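Local coordinates for DUF115 domain-containing protein (Magnetospirillum magneticum AMB-1, PDB 5MU5), which is probably a flagellin glycosyltransferase of the Maf family, with a role in the formation of bacterial flagella, at residues G555-A560 with S576-R581; H243-M248 with A371-A376; P35-V40 with N153-Y158; L239-D244 with R595-M600. All coordinates share one frame; numbering follows the deposited sequence.

From the N terminus, contact 3 closes first. It joins the stretch leading into edge strand 38-41 to the start of helix 154-160 in the Maf N-terminal domain, far from the others. Contacts 4 and 2 then open from neighbouring turns and share H243 and D244. Contact 2 closes at 371-376 and holds helix 242-257 against the domain with the large mixed sheet. Contact 4 closes only at 595-600, in the helical bundle, so the loop of contact 2 lies within its span. Contact 1 lies within that span too, later in the chain. It pairs two successive bundle helices, and L579 and C557 then pack on M599 and L598 of contact 4.

Contact 1. Residues G555-A560 with S576-R581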
loop_
_atom_site.group_PDB
_atom_site.type_symbol
_atom_site.label_atom_id
_atom_site.label_comp_id
_atom_site.label_asym_id
_atom_site.label_seq_id
_atom_site.Cartn_x
_atom_site.Cartn_y
_atom_site.Cartn_z
ATOM N N GLY A 555 7.632 14.809 -19.402
ATOM C CA GLY A 555 8.207 16.092 -19.742
ATOM C C GLY A 555 8.120 17.054 -18.573
ATOM O O GLY A 555 9.069 17.791 -18.299
ATOM N N GLU A 556 6.985 17.042 -17.872
ATOM C CA GLU A 556 6.773 17.948 -16.733
ATOM C C GLU A 556 7.692 17.605 -15.547
ATOM O O GLU A 556 8.153 18.503 -14.844
ATOM C CB GLU A 556 5.283 17.981 -16.322
ATOM C CG GLU A 556 4.388 18.693 -17.342
ATOM C CD GLU A 556 2.883 18.509 -17.108
ATOM O OE1 GLU A 556 2.488 17.676 -16.257
ATOM O OE2 GLU A 556 2.076 19.199 -17.792
ATOM N N CYS A 557 7.998 16.323 -15.360
ATOM C CA CYS A 557 8.939 15.906 -14.311
ATOM C C CYS A 557 10.375 16.256 -14.656
ATOM O O CYS A 557 11.157 16.563 -13.766
ATOM C CB CYS A 557 8.863 14.402 -14.065
ATOM S SG CYS A 557 7.242 13.826 -13.531
ATOM N N ALA A 558 10.720 16.176 -15.939
ATOM C CA ALA A 558 12.047 16.533 -16.408
ATOM C C ALA A 558 12.252 18.009 -16.150
ATOM O O ALA A 558 13.284 18.430 -15.603
ATOM C CB ALA A 558 12.188 16.238 -17.890
ATOM N N GLN A 559 11.240 18.791 -16.496
ATOM C CA GLN A 559 11.287 20.240 -16.319
ATOM C C GLN A 559 11.402 20.637 -14.839
ATOM O O GLN A 559 12.126 21.577 -14.486
ATOM C CB GLN A 559 10.028 20.866 -16.935
ATOM C CG GLN A 559 10.005 22.389 -16.924
ATOM C CD GLN A 559 11.160 22.979 -17.711
ATOM O OE1 GLN A 559 11.515 22.477 -18.772
ATOM N NE2 GLN A 559 11.755 24.041 -17.192
ATOM N N ALA A 560 10.684 19.911 -13.982
ATOM C CA ALA A 560 10.736 20.120 -12.532
ATOM C C ALA A 560 12.148 19.930 -12.012
ATOM O O ALA A 560 12.628 20.731 -11.235
ATOM C CB ALA A 560 9.793 19.160 -11.827
ATOM N N SER A 576 6.000 15.223 -6.180
ATOM C CA SER A 576 4.886 14.565 -5.498
ATOM C C SER A 576 3.557 15.084 -6.016
ATOM O O SER A 576 2.689 14.280 -6.396
ATOM C CB SER A 576 4.957 14.747 -3.991
ATOM O OG SER A 576 5.996 13.937 -3.469
ATOM N N GLU A 577 3.413 16.413 -6.057
ATOM C CA GLU A 577 2.185 17.035 -6.570
ATOM C C GLU A 577 1.810 16.524 -7.966
ATOM O O GLU A 577 0.645 16.266 -8.228
ATOM C CB GLU A 577 2.291 18.559 -6.584
ATOM C CG GLU A 577 1.107 19.246 -7.252
ATOM C CD GLU A 577 1.185 20.761 -7.175
ATOM O OE1 GLU A 577 2.288 21.301 -6.912
ATOM O OE2 GLU A 577 0.144 21.419 -7.383
ATOM N N MET A 578 2.795 16.366 -8.841
ATOM C CA MET A 578 2.550 15.835 -10.175
ATOM C C MET A 578 2.245 14.346 -10.222
ATOM O O MET A 578 1.537 13.902 -11.103
ATOM C CB MET A 578 3.776 16.039 -11.044
ATOM C CG MET A 578 4.011 17.468 -11.421
ATOM S SD MET A 578 5.577 17.618 -12.288
ATOM C CE MET A 578 5.625 19.405 -12.470
ATOM N N LEU A 579 2.806 13.564 -9.310
ATOM C CA LEU A 579 2.718 12.108 -9.423
ATOM C C LEU A 579 1.761 11.399 -8.479
ATOM O O LEU A 579 1.165 10.381 -8.864
ATOM C CB LEU A 579 4.105 11.504 -9.259
ATOM C CG LEU A 579 5.112 11.954 -10.300
ATOM C CD1 LEU A 579 6.458 11.391 -9.902
ATOM C CD2 LEU A 579 4.736 11.515 -11.699
ATOM N N LEU A 580 1.634 11.916 -7.256
ATOM C CA LEU A 580 0.829 11.292 -6.193
ATOM C C LEU A 580 -0.502 12.025 -6.070
ATOM O O LEU A 580 -1.255 12.040 -7.038
ATOM C CB LEU A 580 1.619 11.284 -4.880
ATOM C CG LEU A 580 3.036 10.729 -5.014
ATOM C CD1 LEU A 580 3.794 10.841 -3.704
ATOM C CD2 LEU A 580 3.057 9.286 -5.507
ATOM N N ARG A 581 -0.805 12.623 -4.911
ATOM C CA ARG A 581 -2.060 13.374 -4.706
ATOM C C ARG A 581 -3.271 12.483 -5.017
ATOM O O ARG A 581 -4.185 12.877 -5.743
ATOM C CB ARG A 581 -2.064 14.643 -5.580
ATOM C CG ARG A 581 -3.252 15.580 -5.386
ATOM C CD ARG A 581 -3.154 16.782 -6.318
ATOM N NE ARG A 581 -3.260 16.422 -7.733
ATOM C CZ ARG A 581 -4.397 16.183 -8.390
ATOM N NH1 ARG A 581 -5.575 16.233 -7.778
ATOM N NH2 ARG A 581 -4.351 15.872 -9.679
#
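M578 carries this contact by laying its thioether against the backbone of E556. Its CE is 3.6 Å from E556 O, and SD is 3.7 Å from the same E556 O. That oxygen also accepts the helical bond from A560 N; the methionine end packs against it. One turn on, A560 CB meets M578 CE at 4.2 Å. The CB of E556 touches both SD and CE of M578. A second patch lies beside the first. There C557 SG rests on L579 CD2 at 3.9 Å.

The M578 chain is extended beyond CG: chi2 (174°) carries SD across to the other helix, and chi3 (-176°) carries CE on past it. Replacing M578 by an alanine would probably open a gap beside E556 O and A560 CB, leaving C557 and L579 as the main link between the segments. L579 is the last helical residue here, and L580 leaves helical geometry. The turn is still closed by L580 N to S576 O at 2.7 Å.

The two helices, 546-564 and 568-579, follow each other in the chain and run roughly antiparallel, as a helical hairpin of the Maf helical bundle domain. Helix 589-609 packs on C557 and L579 through L598, and its Q591 side chain bonds M578 O. Helix 618-646 covers C557 and A558 through I633.

Contact 2. Residues H243-M248 with A371-A376; sequences HDEMEM and ALSSYA
E245 grips S373 with one carboxylate oxygen. S373 N donates to E245 OE1 at 2.7 Å, with an N-H...O angle of 156°, and meets it nearly along its C-O axis. S373 OG donates to the same OE1, also at 2.7 Å, from the anti side and 21° out of the carboxylate plane. The E245 chain bends at chi2 (-67°), which turns CD back toward S373. The hydroxyl of S373 also bonds T249 OG1, one turn further along helix 242-257.

The other oxygen, E245 OE2, is reached through water. One water donates to E245 OE2 at 2.7 Å and to A371 O at 2.8 Å.

L372 is the N-cap of helix 373-378, so E245 binds an N-H of its first turn. The negative charge would probably be stabilised by that helix end. This helix follows strand 363-367 of the large mixed sheet, in the MptE-like region. An alanine in place of E245 would probably leave S373 N without its acceptor, and cost S373 OG and the water one partner each.

Apolar packing joins M248 SD to L372 CD1 at 4.2 Å, and the side chains cross obliquely. M248 CB makes van der Waals contact with S374 OG at 3.8 Å.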
loop_
_atom_site.group_PDB
_atom_site.type_symbol
_atom_site.label_atom_id
_atom_site.label_comp_id
_atom_site.label_asym_id
_atom_site.label_seq_id
_atom_site.Cartn_x
_atom_site.Cartn_y
_atom_site.Cartn_z
ATOM N N HIS A 243 7.532 -1.190 -16.077
ATOM C CA HIS A 243 7.437 -2.415 -16.874
ATOM C C HIS A 243 6.335 -3.331 -16.422
ATOM O O HIS A 243 5.724 -3.983 -17.258
ATOM C CB HIS A 243 8.771 -3.154 -16.931
ATOM C CG HIS A 243 9.837 -2.375 -17.618
ATOM N ND1 HIS A 243 11.170 -2.485 -17.289
ATOM C CD2 HIS A 243 9.757 -1.418 -18.570
ATOM C CE1 HIS A 243 11.872 -1.665 -18.049
ATOM N NE2 HIS A 243 11.036 -0.998 -18.827
ATOM N N ASP A 244 6.074 -3.379 -15.116
ATOM C CA ASP A 244 4.939 -4.156 -14.608
ATOM C C ASP A 244 3.624 -3.500 -15.030
ATOM O O ASP A 244 2.672 -4.181 -15.330
ATOM C CB ASP A 244 5.001 -4.305 -13.079
ATOM C CG ASP A 244 6.259 -5.030 -12.619
ATOM O OD1 ASP A 244 6.607 -6.066 -13.240
ATOM O OD2 ASP A 244 6.917 -4.553 -11.648
ATOM N N GLU A 245 3.570 -2.176 -15.057
ATOM C CA GLU A 245 2.355 -1.506 -15.481
ATOM C C GLU A 245 2.131 -1.752 -16.958
ATOM O O GLU A 245 0.999 -1.859 -17.383
ATOM C CB GLU A 245 2.388 -0.015 -15.177
ATOM C CG GLU A 245 2.436 0.295 -13.681
ATOM C CD GLU A 245 1.170 -0.088 -12.921
ATOM O OE1 GLU A 245 0.059 0.086 -13.465
ATOM O OE2 GLU A 245 1.290 -0.537 -11.753
ATOM N N MET A 246 3.207 -1.838 -17.738
ATOM C CA MET A 246 3.085 -2.186 -19.146
ATOM C C MET A 246 2.456 -3.565 -19.279
ATOM O O MET A 246 1.522 -3.749 -20.061
ATOM C CB MET A 246 4.433 -2.173 -19.861
ATOM C CG MET A 246 4.991 -0.790 -20.121
ATOM S SD MET A 246 6.611 -0.901 -20.894
ATOM C CE MET A 246 6.794 0.788 -21.435
ATOM N N GLU A 247 2.941 -4.528 -18.506
ATOM C CA GLU A 247 2.375 -5.869 -18.572
ATOM C C GLU A 247 0.905 -5.952 -18.149
ATOM O O GLU A 247 0.149 -6.705 -18.737
ATOM C CB GLU A 247 3.182 -6.845 -17.731
ATOM C CG GLU A 247 2.603 -8.261 -17.656
ATOM C CD GLU A 247 2.185 -8.832 -19.008
ATOM O OE1 GLU A 247 2.758 -8.404 -20.038
ATOM O OE2 GLU A 247 1.277 -9.707 -19.052
ATOM N N MET A 248 0.519 -5.205 -17.118
ATOM C CA MET A 248 -0.845 -5.257 -16.602
ATOM C C MET A 248 -1.787 -4.746 -17.659
ATOM O O MET A 248 -2.825 -5.343 -17.907
ATOM C CB MET A 248 -1.029 -4.362 -15.377
ATOM C CG MET A 248 -0.263 -4.723 -14.119
ATOM S SD MET A 248 -0.580 -6.363 -13.475
ATOM C CE MET A 248 0.711 -7.335 -14.247
ATOM N N ALA A 371 -6.082 -0.235 -8.271
ATOM C CA ALA A 371 -4.738 0.264 -7.957
ATOM C C ALA A 371 -3.670 -0.123 -8.986
ATOM O O ALA A 371 -2.533 -0.440 -8.633
ATOM C CB ALA A 371 -4.322 -0.195 -6.546
ATOM N N LEU A 372 -4.038 -0.080 -10.258
ATOM C CA LEU A 372 -3.126 -0.419 -11.345
ATOM C C LEU A 372 -3.482 0.458 -12.522
ATOM O O LEU A 372 -4.582 0.979 -12.579
ATOM C CB LEU A 372 -3.272 -1.895 -11.753
ATOM C CG LEU A 372 -2.907 -2.969 -10.722
ATOM C CD1 LEU A 372 -3.391 -4.355 -11.154
ATOM C CD2 LEU A 372 -1.413 -3.009 -10.471
ATOM N N SER A 373 -2.549 0.608 -13.457
ATOM C CA SER A 373 -2.798 1.333 -14.695
ATOM C C SER A 373 -3.973 0.718 -15.474
ATOM O O SER A 373 -4.749 1.422 -16.082
ATOM C CB SER A 373 -1.550 1.298 -15.586
ATOM O OG SER A 373 -1.177 -0.046 -15.898
ATOM N N SER A 374 -4.091 -0.601 -15.435
ATOM C CA SER A 374 -5.157 -1.314 -16.116
ATOM C C SER A 374 -6.529 -1.006 -15.520
ATOM O O SER A 374 -7.534 -1.078 -16.218
ATOM C CB SER A 374 -4.887 -2.812 -16.035
ATOM O OG SER A 374 -4.555 -3.176 -14.704
ATOM N N TYR A 375 -6.575 -0.694 -14.227
ATOM C CA TYR A 375 -7.835 -0.335 -13.591
ATOM C C TYR A 375 -8.300 1.014 -14.118
ATOM O O TYR A 375 -9.425 1.169 -14.585
ATOM C CB TYR A 375 -7.696 -0.265 -12.066
ATOM C CG TYR A 375 -9.012 0.027 -11.405
ATOM C CD1 TYR A 375 -9.945 -0.994 -11.201
ATOM C CD2 TYR A 375 -9.350 1.326 -11.010
ATOM C CE1 TYR A 375 -11.165 -0.740 -10.610
ATOM C CE2 TYR A 375 -10.577 1.595 -10.427
ATOM C CZ TYR A 375 -11.484 0.555 -10.235
ATOM O OH TYR A 375 -12.711 0.795 -9.662
ATOM N N ALA A 376 -7.410 1.992 -14.065
ATOM C CA ALA A 376 -7.749 3.331 -14.472
ATOM C C ALA A 376 -8.120 3.371 -15.939
ATOM O O ALA A 376 -8.981 4.126 -16.339
ATOM C CB ALA A 376 -6.578 4.265 -14.202
HETATM O O HOH W 1 0.011 0.286 -9.523
#

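Contact 3. Residues P35-V40 with N153-Y158; sequences PQSNLV and NFDFLY
D155 points its carboxylate at the backbone turn of P35-S37, and OD2 takes most of the contact. S37 donates to it twice. S37 N lies 3.0 Å from D155 OD2, nearly in line with the C-O bond, with an N-H...O angle of 158°. S37 OG is 2.7 Å from D155 OD2, on the anti side and 19° out of the carboxylate plane. The hydroxyl sits between the backbone N and the carbonyl carbon of S37 (chi1 50°), which brings it to the same oxygen as the N-H. Q36 N adds a weak bond to OD2. OD1 turns to H33 NE2, so both carboxylate oxygens are bonded. S37 OG has a second partner in H159 NE2.

P35 fills the flank of this group. Its CB rests 3.6 Å from D155 OD2. Its CG meets Y158 CE2 at 3.6 Å, and CD lies close to the same ring atom. The proline comes to the Y158 ring obliquely.

D155 stands in the first turn of helix 154-160, which follows strand 146-150 of the four-stranded parallel sheet. P35-S37 leads into edge strand 38-41 of the small antiparallel sheet. The contact therefore sets the approach to strand 38-41 against the first turn of the helix that follows strand 146-150, within the Maf N-terminal domain. N153 is the N-cap, and its OD1 accepts from D155 N at 3.0 Å. The N153 ND2 lies over one face of the F156 ring, toward its rim. H33 also packs edge-to-face with F154 and meets the Y158 ring.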
loop_
_atom_site.group_PDB
_atom_site.type_symbol
_atom_site.label_atom_id
_atom_site.label_comp_id
_atom_site.label_asym_id
_atom_site.label_seq_id
_atom_site.Cartn_x
_atom_site.Cartn_y
_atom_site.Cartn_z
ATOM N N PRO A 35 -9.017 23.868 29.458
ATOM C CA PRO A 35 -8.045 22.894 29.968
ATOM C C PRO A 35 -8.237 22.533 31.442
ATOM O O PRO A 35 -8.736 23.345 32.216
ATOM C CB PRO A 35 -6.709 23.615 29.788
ATOM C CG PRO A 35 -7.056 25.057 29.907
ATOM C CD PRO A 35 -8.450 25.222 29.360
ATOM N N GLN A 36 -7.862 21.314 31.808
ATOM C CA GLN A 36 -7.850 20.899 33.205
ATOM C C GLN A 36 -6.538 21.322 33.857
ATOM O O GLN A 36 -6.477 21.524 35.060
ATOM C CB GLN A 36 -7.970 19.387 33.324
ATOM C CG GLN A 36 -9.312 18.816 32.909
ATOM C CD GLN A 36 -9.269 17.299 32.781
ATOM O OE1 GLN A 36 -8.247 16.720 32.383
ATOM N NE2 GLN A 36 -10.385 16.649 33.102
ATOM N N SER A 37 -5.479 21.432 33.070
ATOM C CA SER A 37 -4.169 21.793 33.600
ATOM C C SER A 37 -4.010 23.293 33.618
ATOM O O SER A 37 -4.809 24.006 33.021
ATOM C CB SER A 37 -3.054 21.148 32.774
ATOM O OG SER A 37 -3.240 21.390 31.398
ATOM N N ASN A 38 -2.979 23.766 34.315
ATOM C CA ASN A 38 -2.731 25.198 34.481
ATOM C C ASN A 38 -1.417 25.611 33.863
ATOM O O ASN A 38 -0.421 24.916 34.004
ATOM C CB ASN A 38 -2.693 25.568 35.972
ATOM C CG ASN A 38 -4.013 25.339 36.661
ATOM O OD1 ASN A 38 -5.055 25.800 36.198
ATOM N ND2 ASN A 38 -3.980 24.635 37.780
ATOM N N LEU A 39 -1.415 26.747 33.177
ATOM C CA LEU A 39 -0.190 27.305 32.638
ATOM C C LEU A 39 0.331 28.231 33.715
ATOM O O LEU A 39 -0.366 29.164 34.099
ATOM C CB LEU A 39 -0.458 28.082 31.351
ATOM C CG LEU A 39 0.796 28.565 30.615
ATOM C CD1 LEU A 39 1.585 27.379 30.101
ATOM C CD2 LEU A 39 0.446 29.506 29.473
ATOM N N VAL A 40 1.535 27.968 34.218
ATOM C CA VAL A 40 2.117 28.767 35.294
ATOM C C VAL A 40 3.565 29.145 34.988
ATOM O O VAL A 40 4.220 28.495 34.179
ATOM C CB VAL A 40 2.057 28.023 36.652
ATOM C CG1 VAL A 40 0.630 27.587 36.961
ATOM C CG2 VAL A 40 2.983 26.815 36.674
ATOM N N ASN A 153 -1.836 14.855 24.668
ATOM C CA ASN A 153 -2.526 15.703 25.631
ATOM C C ASN A 153 -2.871 17.032 24.972
ATOM O O ASN A 153 -1.997 17.852 24.714
ATOM C CB ASN A 153 -1.656 15.884 26.868
ATOM C CG ASN A 153 -2.407 16.537 28.020
ATOM O OD1 ASN A 153 -3.365 17.270 27.819
ATOM N ND2 ASN A 153 -1.958 16.277 29.233
ATOM N N PHE A 154 -4.154 17.210 24.678
ATOM C CA PHE A 154 -4.626 18.403 24.005
ATOM C C PHE A 154 -4.361 19.671 24.800
ATOM O O PHE A 154 -4.229 20.741 24.217
ATOM C CB PHE A 154 -6.110 18.298 23.692
ATOM C CG PHE A 154 -6.597 19.370 22.752
ATOM C CD1 PHE A 154 -6.353 19.269 21.397
ATOM C CD2 PHE A 154 -7.285 20.485 23.226
ATOM C CE1 PHE A 154 -6.800 20.246 20.530
ATOM C CE2 PHE A 154 -7.721 21.468 22.363
ATOM C CZ PHE A 154 -7.474 21.350 21.011
ATOM N N ASP A 155 -4.286 19.557 26.124
ATOM C CA ASP A 155 -3.952 20.712 26.945
ATOM C C ASP A 155 -2.631 21.331 26.556
ATOM O O ASP A 155 -2.501 22.555 26.532
ATOM C CB ASP A 155 -3.926 20.363 28.437
ATOM C CG ASP A 155 -5.320 20.221 29.030
ATOM O OD1 ASP A 155 -6.312 20.094 28.262
ATOM O OD2 ASP A 155 -5.413 20.260 30.279
ATOM N N PHE A 156 -1.651 20.497 26.247
ATOM C CA PHE A 156 -0.339 21.000 25.869
ATOM C C PHE A 156 -0.398 21.830 24.590
ATOM O O PHE A 156 0.231 22.877 24.498
ATOM C CB PHE A 156 0.683 19.863 25.722
ATOM C CG PHE A 156 0.959 19.102 27.006
ATOM C CD1 PHE A 156 0.561 19.596 28.252
ATOM C CD2 PHE A 156 1.683 17.904 26.970
ATOM C CE1 PHE A 156 0.839 18.891 29.413
ATOM C CE2 PHE A 156 1.959 17.197 28.136
ATOM C CZ PHE A 156 1.538 17.691 29.354
ATOM N N LEU A 157 -1.153 21.370 23.608
ATOM C CA LEU A 157 -1.314 22.152 22.387
ATOM C C LEU A 157 -1.992 23.478 22.730
ATOM O O LEU A 157 -1.570 24.536 22.274
ATOM C CB LEU A 157 -2.151 21.397 21.352
ATOM C CG LEU A 157 -2.421 22.189 20.073
ATOM C CD1 LEU A 157 -1.129 22.437 19.292
ATOM C CD2 LEU A 157 -3.446 21.461 19.212
ATOM N N TYR A 158 -3.036 23.401 23.549
ATOM C CA TYR A 158 -3.783 24.578 23.951
ATOM C C TYR A 158 -2.893 25.591 24.648
ATOM O O TYR A 158 -2.917 26.752 24.299
ATOM C CB TYR A 158 -4.957 24.182 24.849
ATOM C CG TYR A 158 -5.749 25.357 25.351
ATOM C CD1 TYR A 158 -6.758 25.916 24.578
ATOM C CD2 TYR A 158 -5.487 25.918 26.599
ATOM C CE1 TYR A 158 -7.477 26.999 25.032
ATOM C CE2 TYR A 158 -6.198 27.014 27.059
ATOM C CZ TYR A 158 -7.208 27.534 26.270
ATOM O OH TYR A 158 -7.945 28.612 26.697
#

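Contact 4. Residues L239-D244 with R595-M600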
loop_
_atom_site.group_PDB
_atom_site.type_symbol
_atom_site.label_atom_id
_atom_site.label_comp_id
_atom_site.label_asym_id
_atom_site.label_seq_id
_atom_site.Cartn_x
_atom_site.Cartn_y
_atom_site.Cartn_z
ATOM N N LEU A 239 4.534 1.133 -5.011
ATOM C CA LEU A 239 4.162 1.809 -6.266
ATOM C C LEU A 239 4.647 0.942 -7.409
ATOM O O LEU A 239 5.783 0.482 -7.428
ATOM C CB LEU A 239 4.765 3.198 -6.375
ATOM C CG LEU A 239 4.376 4.215 -5.304
ATOM C CD1 LEU A 239 5.214 5.467 -5.477
ATOM C CD2 LEU A 239 2.896 4.536 -5.390
ATOM N N GLY A 240 3.774 0.687 -8.355
ATOM C CA GLY A 240 4.121 -0.144 -9.472
ATOM C C GLY A 240 5.139 0.494 -10.386
ATOM O O GLY A 240 5.114 1.705 -10.638
ATOM N N PHE A 241 6.008 -0.346 -10.907
ATOM C CA PHE A 241 7.060 0.045 -11.811
ATOM C C PHE A 241 6.599 0.046 -13.263
ATOM O O PHE A 241 5.731 -0.719 -13.654
ATOM C CB PHE A 241 8.251 -0.896 -11.629
ATOM C CG PHE A 241 8.804 -0.885 -10.239
ATOM C CD1 PHE A 241 9.153 0.325 -9.630
ATOM C CD2 PHE A 241 9.016 -2.068 -9.542
ATOM C CE1 PHE A 241 9.676 0.350 -8.346
ATOM C CE2 PHE A 241 9.542 -2.048 -8.246
ATOM C CZ PHE A 241 9.864 -0.840 -7.650
ATOM N N LEU A 242 7.225 0.888 -14.066
ATOM C CA LEU A 242 6.840 1.060 -15.448
ATOM C C LEU A 242 6.589 -0.260 -16.165
ATOM O O LEU A 242 5.563 -0.432 -16.800
ATOM C CB LEU A 242 7.917 1.856 -16.199
ATOM C CG LEU A 242 7.633 2.117 -17.674
ATOM C CD1 LEU A 242 6.353 2.918 -17.835
ATOM C CD2 LEU A 242 8.791 2.818 -18.353
ATOM N N HIS A 243 7.532 -1.190 -16.077
ATOM C CA HIS A 243 7.437 -2.415 -16.874
ATOM C C HIS A 243 6.335 -3.331 -16.422
ATOM O O HIS A 243 5.724 -3.983 -17.258
ATOM C CB HIS A 243 8.771 -3.154 -16.931
ATOM C CG HIS A 243 9.837 -2.375 -17.618
ATOM N ND1 HIS A 243 11.170 -2.485 -17.289
ATOM C CD2 HIS A 243 9.757 -1.418 -18.570
ATOM C CE1 HIS A 243 11.872 -1.665 -18.049
ATOM N NE2 HIS A 243 11.036 -0.998 -18.827
ATOM N N ASP A 244 6.074 -3.379 -15.116
ATOM C CA ASP A 244 4.939 -4.156 -14.608
ATOM C C ASP A 244 3.624 -3.500 -15.030
ATOM O O ASP A 244 2.672 -4.181 -15.330
ATOM C CB ASP A 244 5.001 -4.305 -13.079
ATOM C CG ASP A 244 6.259 -5.030 -12.619
ATOM O OD1 ASP A 244 6.607 -6.066 -13.240
ATOM O OD2 ASP A 244 6.917 -4.553 -11.648
ATOM N N ARG A 595 4.843 6.849 -11.907
ATOM C CA ARG A 595 5.144 7.311 -10.539
ATOM C C ARG A 595 6.066 6.405 -9.720
ATOM O O ARG A 595 6.864 6.893 -8.934
ATOM C CB ARG A 595 3.863 7.562 -9.741
ATOM C CG ARG A 595 3.071 6.304 -9.451
ATOM C CD ARG A 595 1.695 6.591 -8.905
ATOM N NE ARG A 595 1.115 5.360 -8.381
ATOM C CZ ARG A 595 0.009 5.297 -7.647
ATOM N NH1 ARG A 595 -0.665 6.399 -7.355
ATOM N NH2 ARG A 595 -0.425 4.122 -7.213
ATOM N N GLY A 596 5.934 5.097 -9.873
ATOM C CA GLY A 596 6.740 4.165 -9.098
ATOM C C GLY A 596 8.192 4.286 -9.495
ATOM O O GLY A 596 9.084 4.352 -8.644
ATOM N N THR A 597 8.424 4.344 -10.796
ATOM C CA THR A 597 9.758 4.422 -11.307
ATOM C C THR A 597 10.407 5.752 -10.928
ATOM O O THR A 597 11.478 5.753 -10.297
ATOM C CB THR A 597 9.738 4.134 -12.798
ATOM O OG1 THR A 597 9.271 2.781 -12.977
ATOM C CG2 THR A 597 11.127 4.295 -13.415
ATOM N N LEU A 598 9.747 6.869 -11.237
ATOM C CA LEU A 598 10.298 8.193 -10.890
ATOM C C LEU A 598 10.514 8.434 -9.376
ATOM O O LEU A 598 11.523 9.034 -8.978
ATOM C CB LEU A 598 9.440 9.313 -11.471
ATOM C CG LEU A 598 9.282 9.324 -12.995
ATOM C CD1 LEU A 598 8.453 10.520 -13.412
ATOM C CD2 LEU A 598 10.618 9.329 -13.717
ATOM N N MET A 599 9.590 7.965 -8.539
ATOM C CA MET A 599 9.718 8.142 -7.091
ATOM C C MET A 599 10.838 7.300 -6.501
ATOM O O MET A 599 11.477 7.704 -5.538
ATOM C CB MET A 599 8.409 7.843 -6.350
ATOM C CG MET A 599 7.337 8.926 -6.462
ATOM S SD MET A 599 7.784 10.527 -5.740
ATOM C CE MET A 599 8.542 11.353 -7.130
ATOM N N MET A 600 11.076 6.137 -7.067
ATOM C CA MET A 600 12.179 5.338 -6.621
ATOM C C MET A 600 13.500 5.955 -7.036
ATOM O O MET A 600 14.473 5.887 -6.266
ATOM C CB MET A 600 12.062 3.936 -7.169
ATOM C CG MET A 600 10.903 3.236 -6.518
ATOM S SD MET A 600 11.089 3.260 -4.726
ATOM C CE MET A 600 12.397 2.018 -4.604
HETATM O O HOH W 2 6.242 3.566 -12.535
#
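L242 N donates to T597 OG1 at 3.0 Å, in a nearly straight bond of 169°. T597 OG1, set anti to its own carbonyl carbon (chi1 -63°), faces L242 N. It is also bonded to D91 OD1, so the buried oxygen has a partner in a third part of the chain.

A water makes a second polar link. It donates to G240 O at 2.9 Å and accepts from T597 N at 2.9 Å. Helix 589-609 is kinked here, where the N atoms of G596 and T597 make no bond to the preceding turn. The water takes the N-H of T597 in place of the helical acceptor.

The backbones come very close at G596. Its CA makes a CA-H...O contact with G240 O at 3.3 Å. L239 CB rests on the same CA at 3.5 Å. G596 has no side chain to hold the segments apart. F241 is the N-cap of helix 242-257, and the contact sets the connection from helix 219-235 against helix 589-609 of the Maf helical bundle domain.

Side chains frame the glycine. L239 CD2 lies over one face of the R595 guanidinium, toward its rim, 3.6 Å from R595 NE, and the two side chains cross at about a right angle. In apolar packing, L239 CD1 reaches M599 CB at 4.1 Å. F241 presents its ring edge to M600, with CE1 3.6 Å from M600 CG in the ring plane. L239 O sits over one face of that ring. I93 of helix 92-107 packs on L242 and T597.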